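Local coordinates for uncharacterized protein Ta1441 (Thermoplasma acidophilum, PDB 3GAA) that is of unknown function but may act as a proteasome assembly chaperone of the PAC2 family, at residues 34-39 against 127-132; 194-199 against 222-227. All coordinates share one frame; numbering follows the deposited sequence.

Contact 1 (34-39 against 127-132); sequences AGSTPT and GSPANG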
loop_
_atom_site.group_PDB
_atom_site.type_symbol
_atom_site.label_atom_id
_atom_site.label_comp_id
_atom_site.label_asym_id
_atom_site.label_seq_id
_atom_site.Cartn_x
_atom_site.Cartn_y
_atom_site.Cartn_z
ATOM N N ALA A 34 6.179 26.973 24.076
ATOM C CA ALA A 34 5.321 27.837 24.788
ATOM C C ALA A 34 4.881 27.067 26.013
ATOM O O ALA A 34 3.738 26.653 26.069
ATOM C CB ALA A 34 4.124 28.203 23.883
ATOM N N GLY A 35 5.794 26.853 26.966
ATOM C CA GLY A 35 5.537 26.067 28.192
ATOM C C GLY A 35 4.937 26.880 29.337
ATOM O O GLY A 35 4.086 27.762 29.108
ATOM N N SER A 36 5.360 26.600 30.579
ATOM C CA SER A 36 4.857 27.398 31.743
ATOM C C SER A 36 5.389 28.802 31.637
ATOM O O SER A 36 4.672 29.711 31.203
ATOM C CB SER A 36 5.208 26.802 33.115
ATOM O OG SER A 36 6.255 25.848 33.047
ATOM N N THR A 37 6.667 28.971 31.919
ATOM C CA THR A 37 7.311 30.269 31.695
ATOM C C THR A 37 7.283 30.589 30.208
ATOM O O THR A 37 7.088 29.712 29.401
ATOM C CB THR A 37 8.752 30.264 32.224
ATOM O OG1 THR A 37 9.648 29.733 31.238
ATOM C CG2 THR A 37 8.850 29.401 33.523
ATOM N N PRO A 38 7.449 31.860 29.852
ATOM C CA PRO A 38 7.666 32.286 28.458
ATOM C C PRO A 38 9.141 32.288 28.029
ATOM O O PRO A 38 9.424 32.682 26.886
ATOM C CB PRO A 38 7.164 33.734 28.456
ATOM C CG PRO A 38 7.416 34.225 29.829
ATOM C CD PRO A 38 7.419 33.020 30.761
ATOM N N THR A 39 10.074 31.852 28.902
ATOM C CA THR A 39 11.455 32.127 28.641
ATOM C C THR A 39 12.062 31.325 27.478
ATOM O O THR A 39 12.928 31.848 26.807
ATOM C CB THR A 39 12.374 32.213 29.913
ATOM O OG1 THR A 39 13.252 31.112 29.969
ATOM C CG2 THR A 39 11.639 32.339 31.211
ATOM N N GLY A 127 12.393 27.998 31.152
ATOM C CA GLY A 127 12.280 28.579 32.489
ATOM C C GLY A 127 11.467 27.714 33.448
ATOM O O GLY A 127 10.665 26.888 33.009
ATOM N N SER A 128 11.713 27.881 34.744
ATOM C CA SER A 128 10.920 27.236 35.809
ATOM C C SER A 128 10.309 28.330 36.627
ATOM O O SER A 128 10.943 29.357 36.819
ATOM C CB SER A 128 11.772 26.325 36.709
ATOM O OG SER A 128 12.945 26.979 37.191
ATOM N N PRO A 129 9.070 28.148 37.086
ATOM C CA PRO A 129 8.472 29.366 37.646
ATOM C C PRO A 129 8.957 29.713 39.044
ATOM O O PRO A 129 9.183 28.836 39.856
ATOM C CB PRO A 129 6.974 29.072 37.612
ATOM C CG PRO A 129 6.806 27.978 36.597
ATOM C CD PRO A 129 8.048 27.157 36.732
ATOM N N ALA A 130 9.167 31.001 39.264
ATOM C CA ALA A 130 9.586 31.537 40.540
ATOM C C ALA A 130 8.762 32.819 40.801
ATOM O O ALA A 130 7.717 33.036 40.180
ATOM C CB ALA A 130 11.056 31.832 40.488
ATOM N N ASN A 131 9.209 33.654 41.735
ATOM C CA ASN A 131 8.776 35.070 41.777
ATOM C C ASN A 131 9.847 35.918 42.425
ATOM O O ASN A 131 10.050 35.810 43.635
ATOM C CB ASN A 131 7.442 35.246 42.481
ATOM C CG ASN A 131 7.252 34.283 43.625
ATOM O OD1 ASN A 131 6.421 34.517 44.508
ATOM N ND2 ASN A 131 8.003 33.192 43.618
ATOM N N GLY A 132 10.551 36.721 41.605
ATOM C CA GLY A 132 11.807 37.389 42.027
ATOM C C GLY A 132 12.648 37.997 40.897
ATOM O O GLY A 132 12.097 38.721 40.061
#

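Contact 2 (194-199 against 222-227); sequences PDPGAV and QVKALD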
loop_
_atom_site.group_PDB
_atom_site.type_symbol
_atom_site.label_atom_id
_atom_site.label_comp_id
_atom_site.label_asym_id
_atom_site.label_seq_id
_atom_site.Cartn_x
_atom_site.Cartn_y
_atom_site.Cartn_z
ATOM N N PRO A 194 7.590 40.880 34.153
ATOM C CA PRO A 194 8.470 40.480 33.024
ATOM C C PRO A 194 9.906 40.238 33.473
ATOM O O PRO A 194 10.384 40.943 34.340
ATOM C CB PRO A 194 8.402 41.673 32.077
ATOM C CG PRO A 194 7.179 42.446 32.512
ATOM C CD PRO A 194 7.061 42.235 33.971
ATOM N N ASP A 195 10.583 39.251 32.897
ATOM C CA ASP A 195 11.845 38.776 33.464
ATOM C C ASP A 195 12.964 38.503 32.451
ATOM O O ASP A 195 13.347 37.363 32.233
ATOM C CB ASP A 195 11.597 37.525 34.295
ATOM C CG ASP A 195 12.740 37.241 35.249
ATOM O OD1 ASP A 195 13.692 38.074 35.285
ATOM O OD2 ASP A 195 12.704 36.200 35.963
ATOM N N PRO A 196 13.530 39.565 31.872
ATOM C CA PRO A 196 14.626 39.485 30.901
ATOM C C PRO A 196 15.911 38.820 31.381
ATOM O O PRO A 196 16.620 38.253 30.576
ATOM C CB PRO A 196 14.920 40.945 30.577
ATOM C CG PRO A 196 13.735 41.669 30.988
ATOM C CD PRO A 196 13.187 40.956 32.167
ATOM N N GLY A 197 16.211 38.877 32.660
ATOM C CA GLY A 197 17.361 38.152 33.195
ATOM C C GLY A 197 17.241 36.640 33.071
ATOM O O GLY A 197 18.260 35.943 33.081
ATOM N N ALA A 198 16.013 36.115 32.951
ATOM C CA ALA A 198 15.829 34.692 32.693
ATOM C C ALA A 198 16.440 34.411 31.306
ATOM O O ALA A 198 17.373 33.621 31.149
ATOM C CB ALA A 198 14.362 34.323 32.738
ATOM N N VAL A 199 15.964 35.129 30.311
ATOM C CA VAL A 199 16.491 34.968 29.013
ATOM C C VAL A 199 18.016 35.204 28.959
ATOM O O VAL A 199 18.715 34.447 28.375
ATOM C CB VAL A 199 15.735 35.860 28.025
ATOM C CG1 VAL A 199 16.408 35.795 26.606
ATOM C CG2 VAL A 199 14.298 35.375 27.961
ATOM N N GLN A 222 15.005 44.496 24.241
ATOM C CA GLN A 222 14.399 43.713 23.208
ATOM C C GLN A 222 13.473 42.700 23.816
ATOM O O GLN A 222 12.448 42.367 23.267
ATOM C CB GLN A 222 15.454 43.029 22.356
ATOM C CG GLN A 222 14.844 42.068 21.364
ATOM C CD GLN A 222 15.841 41.557 20.362
ATOM O OE1 GLN A 222 15.540 40.652 19.547
ATOM N NE2 GLN A 222 17.048 42.117 20.414
ATOM N N VAL A 223 13.844 42.161 24.945
ATOM C CA VAL A 223 13.096 41.051 25.481
ATOM C C VAL A 223 11.852 41.502 26.227
ATOM O O VAL A 223 10.893 40.803 26.231
ATOM C CB VAL A 223 13.989 40.243 26.404
ATOM C CG1 VAL A 223 13.173 39.573 27.483
ATOM C CG2 VAL A 223 14.829 39.266 25.546
ATOM N N LYS A 224 11.879 42.668 26.866
ATOM C CA LYS A 224 10.672 43.235 27.441
ATOM C C LYS A 224 9.635 43.446 26.347
ATOM O O LYS A 224 8.448 43.162 26.530
ATOM C CB LYS A 224 10.939 44.587 28.100
ATOM C CG LYS A 224 11.788 44.594 29.383
ATOM C CD LYS A 224 12.154 46.047 29.756
ATOM C CE LYS A 224 13.557 46.170 30.399
ATOM N NZ LYS A 224 14.130 47.579 30.324
ATOM N N ALA A 225 10.075 43.959 25.210
ATOM C CA ALA A 225 9.170 44.187 24.108
ATOM C C ALA A 225 8.532 42.870 23.709
ATOM O O ALA A 225 7.362 42.810 23.535
ATOM C CB ALA A 225 9.903 44.842 22.918
ATOM N N LEU A 226 9.305 41.813 23.567
ATOM C CA LEU A 226 8.763 40.487 23.253
ATOM C C LEU A 226 7.843 39.973 24.331
ATOM O O LEU A 226 6.807 39.444 24.038
ATOM C CB LEU A 226 9.891 39.469 23.077
ATOM C CG LEU A 226 10.620 39.430 21.733
ATOM C CD1 LEU A 226 12.006 38.689 21.781
ATOM C CD2 LEU A 226 9.646 38.796 20.754
ATOM N N ASP A 227 8.215 40.130 25.585
ATOM C CA ASP A 227 7.352 39.750 26.666
ATOM C C ASP A 227 5.907 40.299 26.534
ATOM O O ASP A 227 4.954 39.509 26.560
ATOM C CB ASP A 227 7.978 40.170 27.984
ATOM C CG ASP A 227 7.280 39.545 29.183
ATOM O OD1 ASP A 227 6.461 40.270 29.821
ATOM O OD2 ASP A 227 7.528 38.336 29.466
#

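Contact 1 (34-39 against 127-132)
Thr39 and Gly127 bring the two backbones to their closest approach, 5.3 Å between CA atoms, where the loop 34-39, running from strand 28-32 into helix 39-51, passes the end of strand 121-130. Thr37 carries most of the contact. Thr37 OG1 lies between the backbone N and the carbonyl carbon of its own residue (chi1 85°) and accepts a hydrogen bond from Thr39 N at 3.2 Å with an N-H...O angle of 161°. This is a capping bond: the threonine hydroxyl takes up an amide at the first turn of helix 39-51. Thr37 OG1 is also 3.2 Å from Gly127 N, so the strand backbone passes close beside the cap. The methyl Thr37 CG2, anti to the carbonyl carbon, lies 4.0 Å from Pro129 CG. Ser36 CB is likewise 4.0 Å from Pro129 CG, so that two loop residues meet one corner of the proline ring. Gly127 has no side chain, and a beta carbon there would point at Thr37 and Thr39 and probably find little room. On the neighbouring strand 181-190, Thr189 touches both Thr37 and Thr39, while Ser128 and Ala130 hydrogen-bond to that strand and the residue after it through their backbones. An alanine in place of Thr37 would probably leave Thr39 N without its capping acceptor and open a gap against Pro129 where the methyl had been. The one clear hydrogen bond of Thr37 OG1 thus caps the helix, whereas the loop meets the strand largely through the Thr37 methyl, Ser36 CB and the Pro129 ring, beside the bare backbone of Gly127.

Contact 2 (194-199 against 222-227)
Pro196 and Val223 meet where the start of helix 196-210 lies against helix 219-243, with their CA atoms 5.8 Å apart. Val223 divides its two methyls between two partners. Val223 CG1, anti to the backbone N (chi1 151°, well short of a full anti), faces the proline, 3.8 Å from Pro196 CB and also near its CA. Val223 CG2, anti to the carbonyl carbon, instead meets Val199 CG1 at 4.0 Å, the two valine side chains sliding past each other in opposite directions. Leu42 of helix 39-51 also touches Val199, adding a further apolar neighbour.

Beside Val223 on the same helix, Lys224 CG lies 3.9 Å from Pro196 CG. Only the aliphatic root of the lysine is used here: farther out the chain bends at chi3 (-146°), and NZ forms a salt bridge with Glu221 of the same helix. One helical turn on from Val223, Asp227 crosses Pro194 at about a right angle, Asp227 OD1 coming 3.3 Å from Pro194 CB. Asp195, between the two prolines, turns away from helix 219-243 and pairs with Arg137 and the backbone of Ser190.

The part of the contact made by Pro196, Val223 and Val199 is thus apolar, while at Pro194 a carboxylate oxygen lies against ring carbons. With no hydrogen bond between them, the two segments meet by van der Waals packing, the valines forming the buried part, where this helix start borders the predicted coiled-coil helix.

How the contacts relate
Contacts 1 and 2 follow one another along the chain, both within the PAC2 region, and their centres lie 11 Å apart on the same side of the molecule. They touch directly: Thr39 CG2 packs on Ala198 CB at 3.7 Å, and Pro38 CG approaches Asp227 OD2 at 4.1 Å. Strand 181-190 runs beside strand 121-130 in the mixed sheet and touches residues of both contacts. Helix 39-51, which begins in contact 1, supplies Leu42 to contact 2, while helix 219-243 reaches Pro38 as well as segment 194-199. Together the contacts join the loop after strand 28-32, the sheet, helix 196-210 and the C-terminal helix.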